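Local coordinates for protein catechol 2,3-dioxygenase (Rhodococcus sp., PDB 2WL9) that probably opens the ring of catechols next to the paired hydroxyls, as an iron-dependent type I extradiol dioxygenase of aromatic hydrocarbon catabolism, at residues E80-N84 with A85-F89; H191-R195 with H196-A200; A95-E99 with R100-G104. One frame throughout, in Å; residues are numbered along the deposited sequence.

Contact 1: residues E80-N84 with A85-F89; sequences EQLKN and AGIPF
Leu-82 and Phe-89 make the chief apolar contact where helix 72-84 ends and the chain doubles back beside it. Leu-82 CB lies 3.6 Å from Phe-89 CD1, and Leu-82 CD1 settles near the same side of the ring, so the branched leucine meets the phenyl group obliquely. Phe-89 CG sits between its own backbone N and carbonyl carbon (chi1 63°), a setting that swings the ring back beneath the helix. The CE1 corner thereby reaches the helical backbone, with Lys-83 N 3.7 Å away at the ring edge, near its plane. The other leucine methyl serves Ile-87: Leu-82 CD2 is 4.0 Å from Ile-87 CD1 and almost as near to CG2. A leucine suits this place because its two methyls can be shared between two neighbours. Of the Lys-83 side chain, CB is the part that approaches the ring, and the rest runs outward, extended, as fits an exposed position.

The polar contacts belong to the backbone. Ala-85 N still makes a helical bond to Gln-81 O at 3.1 Å. Beyond it the pattern changes: Ile-87 N donates to Leu-82 O at 2.8 Å in a fairly straight bond (N-H...O 164°), while Gly-86 N reaches Lys-83 O only weakly at 3.2 Å. Gly-86 turns the chain with a positive phi of 66°, a conformation that a residue without CB enters easily.

Outside the turn, Leu-166 of helix 157-167 lies against Leu-82, Ala-85 and Ile-87, and Leu-108 of strand 104-109 meets Leu-82, Ile-87 and Phe-89. The positive phi and the two bonds back into the last turn make this a Schellman motif, with the leucine-isoleucine contact that often goes with it; it ends helix 72-84 and leads the chain toward strand 90-91.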
loop_
_atom_site.group_PDB
_atom_site.type_symbol
_atom_site.label_atom_id
_atom_site.label_comp_id
_atom_site.label_asym_id
_atom_site.label_seq_id
_atom_site.Cartn_x
_atom_site.Cartn_y
_atom_site.Cartn_z
ATOM N N GLU C 80 -6.617 17.140 -39.526
ATOM C CA GLU C 80 -6.712 18.590 -39.674
ATOM C C GLU C 80 -5.341 19.256 -39.531
ATOM O O GLU C 80 -5.032 20.198 -40.263
ATOM C CB GLU C 80 -7.712 19.178 -38.674
ATOM C CG GLU C 80 -8.449 20.405 -39.193
ATOM C CD GLU C 80 -9.434 20.068 -40.302
ATOM O OE1 GLU C 80 -9.117 20.339 -41.479
ATOM O OE2 GLU C 80 -10.517 19.512 -40.002
ATOM N N GLN C 81 -4.532 18.747 -38.602
ATOM C CA GLN C 81 -3.152 19.200 -38.406
ATOM C C GLN C 81 -2.274 18.905 -39.628
ATOM O O GLN C 81 -1.433 19.724 -40.005
ATOM C CB GLN C 81 -2.543 18.585 -37.133
ATOM C CG GLN C 81 -3.091 19.156 -35.817
ATOM C CD GLN C 81 -2.434 18.558 -34.575
ATOM O OE1 GLN C 81 -2.865 17.521 -34.057
ATOM N NE2 GLN C 81 -1.396 19.226 -34.077
ATOM N N LEU C 82 -2.482 17.745 -40.251
ATOM C CA LEU C 82 -1.769 17.384 -41.478
ATOM C C LEU C 82 -2.137 18.317 -42.628
ATOM O O LEU C 82 -1.263 18.778 -43.370
ATOM C CB LEU C 82 -2.051 15.927 -41.865
ATOM C CG LEU C 82 -1.552 14.830 -40.915
ATOM C CD1 LEU C 82 -2.174 13.482 -41.284
ATOM C CD2 LEU C 82 -0.029 14.740 -40.930
ATOM N N LYS C 83 -3.433 18.594 -42.756
ATOM C CA LYS C 83 -3.948 19.512 -43.767
ATOM C C LYS C 83 -3.398 20.933 -43.578
ATOM O O LYS C 83 -3.080 21.611 -44.559
ATOM C CB LYS C 83 -5.482 19.503 -43.761
ATOM C CG LYS C 83 -6.125 20.306 -44.891
ATOM C CD LYS C 83 -7.634 20.161 -44.894
ATOM C CE LYS C 83 -8.281 21.224 -45.770
ATOM N NZ LYS C 83 -9.749 21.002 -45.933
ATOM N N ASN C 84 -3.278 21.370 -42.324
ATOM C CA ASN C 84 -2.727 22.695 -42.003
ATOM C C ASN C 84 -1.248 22.811 -42.335
ATOM O O ASN C 84 -0.778 23.878 -42.750
ATOM C CB ASN C 84 -2.949 23.038 -40.531
ATOM C CG ASN C 84 -4.404 23.315 -40.205
ATOM O OD1 ASN C 84 -5.233 23.504 -41.100
ATOM N ND2 ASN C 84 -4.721 23.349 -38.915
ATOM N N ALA C 85 -0.529 21.705 -42.153
ATOM C CA ALA C 85 0.896 21.627 -42.446
ATOM C C ALA C 85 1.172 21.374 -43.929
ATOM O O ALA C 85 2.329 21.299 -44.341
ATOM C CB ALA C 85 1.549 20.539 -41.590
ATOM N N GLY C 86 0.111 21.242 -44.723
ATOM C CA GLY C 86 0.245 20.958 -46.151
ATOM C C GLY C 86 0.828 19.580 -46.415
ATOM O O GLY C 86 1.581 19.384 -47.374
ATOM N N ILE C 87 0.491 18.624 -45.557
ATOM C CA ILE C 87 0.949 17.249 -45.733
ATOM C C ILE C 87 -0.176 16.449 -46.375
ATOM O O ILE C 87 -1.278 16.389 -45.828
ATOM C CB ILE C 87 1.396 16.596 -44.405
ATOM C CG1 ILE C 87 2.641 17.308 -43.855
ATOM C CG2 ILE C 87 1.679 15.094 -44.599
ATOM C CD1 ILE C 87 2.916 17.029 -42.400
ATOM N N PRO C 88 0.095 15.850 -47.547
ATOM C CA PRO C 88 -0.925 15.097 -48.267
ATOM C C PRO C 88 -1.240 13.802 -47.529
ATOM O O PRO C 88 -0.331 13.155 -47.004
ATOM C CB PRO C 88 -0.254 14.786 -49.612
ATOM C CG PRO C 88 0.980 15.637 -49.668
ATOM C CD PRO C 88 1.390 15.822 -48.247
ATOM N N PHE C 89 -2.519 13.446 -47.465
ATOM C CA PHE C 89 -2.927 12.190 -46.841
ATOM C C PHE C 89 -4.184 11.631 -47.482
ATOM O O PHE C 89 -4.929 12.347 -48.149
ATOM C CB PHE C 89 -3.111 12.340 -45.320
ATOM C CG PHE C 89 -4.201 13.302 -44.923
ATOM C CD1 PHE C 89 -3.905 14.638 -44.682
ATOM C CD2 PHE C 89 -5.514 12.859 -44.749
ATOM C CE1 PHE C 89 -4.903 15.534 -44.301
ATOM C CE2 PHE C 89 -6.525 13.746 -44.369
ATOM C CZ PHE C 89 -6.221 15.088 -44.151
#

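Contact 2: residues H191-R195 with H196-A200; sequences HCNDR and HHSLA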
loop_
_atom_site.group_PDB
_atom_site.type_symbol
_atom_site.label_atom_id
_atom_site.label_comp_id
_atom_site.label_asym_id
_atom_site.label_seq_id
_atom_site.Cartn_x
_atom_site.Cartn_y
_atom_site.Cartn_z
ATOM N N HIS C 191 9.152 9.018 -28.259
ATOM C CA HIS C 191 8.194 8.246 -27.471
ATOM C C HIS C 191 6.808 8.909 -27.490
ATOM O O HIS C 191 6.686 10.112 -27.729
ATOM C CB HIS C 191 8.697 8.119 -26.029
ATOM C CG HIS C 191 9.276 9.391 -25.483
ATOM N ND1 HIS C 191 8.500 10.378 -24.915
ATOM C CD2 HIS C 191 10.552 9.845 -25.445
ATOM C CE1 HIS C 191 9.276 11.380 -24.536
ATOM N NE2 HIS C 191 10.525 11.079 -24.841
ATOM N N CYS C 192 5.766 8.118 -27.252
ATOM C CA CYS C 192 4.398 8.641 -27.193
ATOM C C CYS C 192 3.596 7.967 -26.074
ATOM O O CYS C 192 2.375 8.115 -25.988
ATOM C CB CYS C 192 3.701 8.471 -28.546
ATOM S SG CYS C 192 3.606 6.768 -29.131
ATOM N N ASN C 193 4.306 7.227 -25.227
ATOM C CA ASN C 193 3.726 6.517 -24.082
ATOM C C ASN C 193 4.854 6.065 -23.159
ATOM O O ASN C 193 5.991 6.534 -23.290
ATOM C CB ASN C 193 2.880 5.320 -24.542
ATOM C CG ASN C 193 3.660 4.344 -25.399
ATOM O OD1 ASN C 193 4.764 3.927 -25.040
ATOM N ND2 ASN C 193 3.091 3.975 -26.539
ATOM N N ASP C 194 4.540 5.152 -22.240
ATOM C CA ASP C 194 5.510 4.684 -21.243
ATOM C C ASP C 194 6.681 3.887 -21.827
ATOM O O ASP C 194 7.662 3.653 -21.127
ATOM C CB ASP C 194 4.821 3.847 -20.159
ATOM C CG ASP C 194 4.192 4.695 -19.054
ATOM O OD1 ASP C 194 3.426 4.115 -18.248
ATOM O OD2 ASP C 194 4.457 5.918 -18.977
ATOM N N ARG C 195 6.588 3.450 -23.084
ATOM C CA ARG C 195 7.730 2.779 -23.706
ATOM C C ARG C 195 8.837 3.790 -23.966
ATOM O O ARG C 195 8.596 4.827 -24.603
ATOM C CB ARG C 195 7.348 2.055 -25.001
ATOM C CG ARG C 195 8.468 1.165 -25.515
ATOM C CD ARG C 195 8.095 0.430 -26.797
ATOM N NE ARG C 195 6.978 -0.510 -26.640
ATOM C CZ ARG C 195 7.056 -1.704 -26.051
ATOM N NH1 ARG C 195 8.195 -2.137 -25.519
ATOM N NH2 ARG C 195 5.978 -2.472 -25.983
ATOM N N HIS C 196 10.045 3.482 -23.487
ATOM C CA HIS C 196 11.162 4.437 -23.552
ATOM C C HIS C 196 11.207 5.173 -24.883
ATOM O O HIS C 196 11.292 6.403 -24.917
ATOM C CB HIS C 196 12.525 3.789 -23.312
ATOM C CG HIS C 196 13.655 4.747 -23.522
ATOM N ND1 HIS C 196 14.153 5.540 -22.511
ATOM C CD2 HIS C 196 14.335 5.094 -24.641
ATOM C CE1 HIS C 196 15.101 6.323 -22.994
ATOM N NE2 HIS C 196 15.232 6.074 -24.284
ATOM N N HIS C 197 11.188 4.404 -25.968
ATOM C CA HIS C 197 10.927 4.953 -27.298
ATOM C C HIS C 197 10.140 3.963 -28.155
ATOM O O HIS C 197 10.224 2.746 -27.944
ATOM C CB HIS C 197 12.217 5.428 -27.997
ATOM C CG HIS C 197 13.272 4.373 -28.138
ATOM N ND1 HIS C 197 13.555 3.760 -29.340
ATOM C CD2 HIS C 197 14.129 3.840 -27.235
ATOM C CE1 HIS C 197 14.539 2.892 -29.170
ATOM N NE2 HIS C 197 14.903 2.920 -27.902
ATOM N N SER C 198 9.351 4.513 -29.078
ATOM C CA SER C 198 8.634 3.760 -30.108
ATOM C C SER C 198 9.349 3.867 -31.448
ATOM O O SER C 198 9.107 3.072 -32.358
ATOM C CB SER C 198 7.229 4.328 -30.292
ATOM O OG SER C 198 6.519 4.328 -29.082
ATOM N N LEU C 199 10.229 4.858 -31.565
ATOM C CA LEU C 199 10.790 5.234 -32.861
ATOM C C LEU C 199 12.173 5.842 -32.709
ATOM O O LEU C 199 12.397 6.639 -31.797
ATOM C CB LEU C 199 9.862 6.246 -33.539
ATOM C CG LEU C 199 10.183 6.785 -34.930
ATOM C CD1 LEU C 199 10.235 5.654 -35.933
ATOM C CD2 LEU C 199 9.133 7.793 -35.315
ATOM N N ALA C 200 13.091 5.460 -33.604
ATOM C CA ALA C 200 14.408 6.085 -33.689
ATOM C C ALA C 200 14.903 6.163 -35.137
ATOM O O ALA C 200 14.462 5.395 -35.996
ATOM C CB ALA C 200 15.420 5.351 -32.808
HETATM O O HOH W 1 6.882 5.493 -26.594
HETATM O O HOH W 2 4.297 2.758 -28.745
#
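The imidazole of His-191 has the carbonyl oxygen of His-196 placed obliquely to it, His-196 O lying 3.6 Å from His-191 CG and nearer still, 3.3 Å, to His-191 CB. Beyond the loop, Phe-189 packs edge-to-face with His-197, and the ring of His-149, an iron ligand, meets it with the planes about 35° apart; the side chain of His-197 is itself close to the bound iron. His-196 NE2 is hydrogen-bonded to Glu-174 OE1.

Arg-195 lays its aliphatic part against the second half of the turn, with CD 3.3 Å from His-197 O. Its CG is anti to the backbone N (chi1 -170°), and a bend at chi3 carries the guanidinium on to a salt bridge with Glu-216 and hydrogen bonds to the carbonyls of Val-141, Gln-145 and Gly-146.

Asn-193 OD1 accepts a hydrogen bond from Arg-195 N at 2.7 Å in the carbonyl plane, an Asx turn within the loop that joins strands 184-191 and 199-201. Asparagine suits the place because its short amide offers a carbonyl to the backbone two residues on and an NH2 to water 2. Where those strands meet, Ser-198 and Leu-199 both face Met-190 in a classic beta bulge.

Two waters fill in the polar side. Water 1 accepts from Cys-192 N and from Ser-198 OG (2.8 Å), and donates to Arg-195 O (2.7 Å) and Asn-193 OD1. Water 2 accepts from Asn-193 ND2 and donates to Ser-198 OG at 2.7 Å, making the serine hydroxyl a relay between them, while His-196 O and His-197 O are buried without a polar partner.

Contact 3: residues A95-E99 with R100-G104; sequences ADAAE and RRVLG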
loop_
_atom_site.group_PDB
_atom_site.type_symbol
_atom_site.label_atom_id
_atom_site.label_comp_id
_atom_site.label_asym_id
_atom_site.label_seq_id
_atom_site.Cartn_x
_atom_site.Cartn_y
_atom_site.Cartn_z
ATOM N N ALA C 95 -13.776 -0.206 -46.279
ATOM C CA ALA C 95 -13.078 -1.398 -46.777
ATOM C C ALA C 95 -11.558 -1.377 -46.530
ATOM O O ALA C 95 -10.952 -2.428 -46.255
ATOM C CB ALA C 95 -13.379 -1.634 -48.242
ATOM N N ASP C 96 -10.952 -0.194 -46.629
ATOM C CA ASP C 96 -9.518 -0.025 -46.331
ATOM C C ASP C 96 -9.250 -0.256 -44.844
ATOM O O ASP C 96 -8.236 -0.867 -44.460
ATOM C CB ASP C 96 -9.035 1.383 -46.712
ATOM C CG ASP C 96 -8.972 1.610 -48.220
ATOM O OD1 ASP C 96 -8.785 0.647 -48.984
ATOM O OD2 ASP C 96 -9.090 2.779 -48.638
ATOM N N ALA C 97 -10.163 0.246 -44.012
ATOM C CA ALA C 97 -10.069 0.085 -42.567
ATOM C C ALA C 97 -10.240 -1.374 -42.190
ATOM O O ALA C 97 -9.446 -1.913 -41.429
ATOM C CB ALA C 97 -11.093 0.961 -41.848
ATOM N N ALA C 98 -11.266 -2.017 -42.751
ATOM C CA ALA C 98 -11.491 -3.448 -42.547
ATOM C C ALA C 98 -10.273 -4.303 -42.900
ATOM O O ALA C 98 -9.978 -5.285 -42.216
ATOM C CB ALA C 98 -12.719 -3.915 -43.326
ATOM N N GLU C 99 -9.572 -3.936 -43.970
ATOM C CA GLU C 99 -8.366 -4.650 -44.380
ATOM C C GLU C 99 -7.308 -4.671 -43.265
ATOM O O GLU C 99 -6.796 -5.737 -42.893
ATOM C CB GLU C 99 -7.790 -4.037 -45.664
ATOM C CG GLU C 99 -6.820 -4.955 -46.375
ATOM C CD GLU C 99 -5.995 -4.251 -47.438
ATOM O OE1 GLU C 99 -6.161 -3.027 -47.642
ATOM O OE2 GLU C 99 -5.169 -4.936 -48.073
ATOM N N ARG C 100 -7.006 -3.494 -42.727
ATOM C CA ARG C 100 -6.049 -3.337 -41.625
ATOM C C ARG C 100 -6.585 -3.845 -40.277
ATOM O O ARG C 100 -5.852 -3.868 -39.280
ATOM C CB ARG C 100 -5.643 -1.861 -41.495
ATOM C CG ARG C 100 -4.924 -1.279 -42.717
ATOM C CD ARG C 100 -3.514 -1.849 -42.900
ATOM N NE ARG C 100 -2.798 -1.095 -43.927
ATOM C CZ ARG C 100 -2.630 -1.486 -45.189
ATOM N NH1 ARG C 100 -3.086 -2.662 -45.609
ATOM N NH2 ARG C 100 -1.977 -0.700 -46.030
ATOM N N ARG C 101 -7.849 -4.265 -40.262
ATOM C CA ARG C 101 -8.593 -4.657 -39.039
ATOM C C ARG C 101 -8.688 -3.515 -38.024
ATOM O O ARG C 101 -8.387 -3.685 -36.833
ATOM C CB ARG C 101 -8.032 -5.928 -38.371
ATOM C CG ARG C 101 -7.669 -7.064 -39.299
ATOM C CD ARG C 101 -8.849 -7.526 -40.135
ATOM N NE ARG C 101 -8.461 -8.693 -40.916
ATOM C CZ ARG C 101 -8.570 -9.943 -40.483
ATOM N NH1 ARG C 101 -9.073 -10.197 -39.278
ATOM N NH2 ARG C 101 -8.170 -10.944 -41.261
ATOM N N VAL C 102 -9.112 -2.353 -38.510
ATOM C CA VAL C 102 -9.295 -1.159 -37.683
ATOM C C VAL C 102 -10.636 -0.508 -38.022
ATOM O O VAL C 102 -11.302 -0.902 -38.988
ATOM C CB VAL C 102 -8.144 -0.122 -37.859
ATOM C CG1 VAL C 102 -6.807 -0.717 -37.436
ATOM C CG2 VAL C 102 -8.087 0.426 -39.303
ATOM N N LEU C 103 -11.030 0.482 -37.229
ATOM C CA LEU C 103 -12.288 1.179 -37.477
ATOM C C LEU C 103 -12.167 2.375 -38.412
ATOM O O LEU C 103 -13.079 2.648 -39.197
ATOM C CB LEU C 103 -12.917 1.635 -36.167
ATOM C CG LEU C 103 -13.455 0.573 -35.214
ATOM C CD1 LEU C 103 -14.003 1.286 -33.989
ATOM C CD2 LEU C 103 -14.535 -0.294 -35.872
ATOM N N GLY C 104 -11.057 3.096 -38.300
ATOM C CA GLY C 104 -10.804 4.275 -39.121
ATOM C C GLY C 104 -9.320 4.430 -39.344
ATOM O O GLY C 104 -8.511 4.017 -38.507
#
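Glu-99 and Arg-100 lie side by side at the end of helix 94-100, pointing the same way. The glutamate is stretched out, its CG anti to the backbone N (chi1 -162°), whereas the arginine bends at chi2 (-70°) to come alongside. Their charged ends form a long salt bridge, Glu-99 OE1 to Arg-100 NH1 at 3.7 Å, with the planes 46° apart and the oxygen well out of the guanidinium plane, so that charge alone acts and no N-H points at it. The stronger partners lie elsewhere: Glu-99 OE2 pairs with Arg-40, and Arg-100 NH2 with Glu-117, while Tyr-64 makes a cation-pi contact with Arg-100.

Arg-101 also bends at chi2, which folds its CD back to 3.3 Å from Ala-98 O. The guanidinium continues past Glu-99 O, which lies at its edge, to a salt bridge with Asp-35 and a hydrogen bond to Gln-123. Val-102 sets CG2 3.4 Å from Ala-97 O and 4.0 Å from Ala-97 CB; the small alanine lets the loop come close, its CB 3.4 Å from Val-102 O.

The backbone is a Schellman motif with Arg-101 at positive phi. Val-102 N donates a hydrogen bond to Ala-97 O at 3.0 Å, and Arg-101 N reaches Ala-98 O weakly at 3.1 Å. Leu-103 and Gly-104, both facing Tyr-120, then form a classic beta bulge.

With Glu-99, Arg-100 and Arg-101 each paired to an opposite charge beyond the turn (Arg-40, Glu-117 and Asp-35), the electrostatics probably tie this helix end to neighbouring strands and loops more than they bind the turn to itself.

Along the chain the order is contact 1, contact 3, contact 2. Contacts 1 and 3 end the successive helices 72-84 and 94-100, with the short strand 90-91 between them, within the N-terminal VOC-family part of the chain; their centres are 21 Å apart and they do not touch. Strand 104-109 relates them, since side chains of contact 1 pack on it and contact 3 leads into it. Contact 2 belongs to the later, glyoxalase-superfamily part and to the other beta-sheet, its centre 23 Å from that of contact 1 and 25 Å from that of contact 3. Of the three, contact 2 is the one beside the iron; contacts 1 and 3 are helix-ending turns in the half of the chain that holds the first beta-sheet.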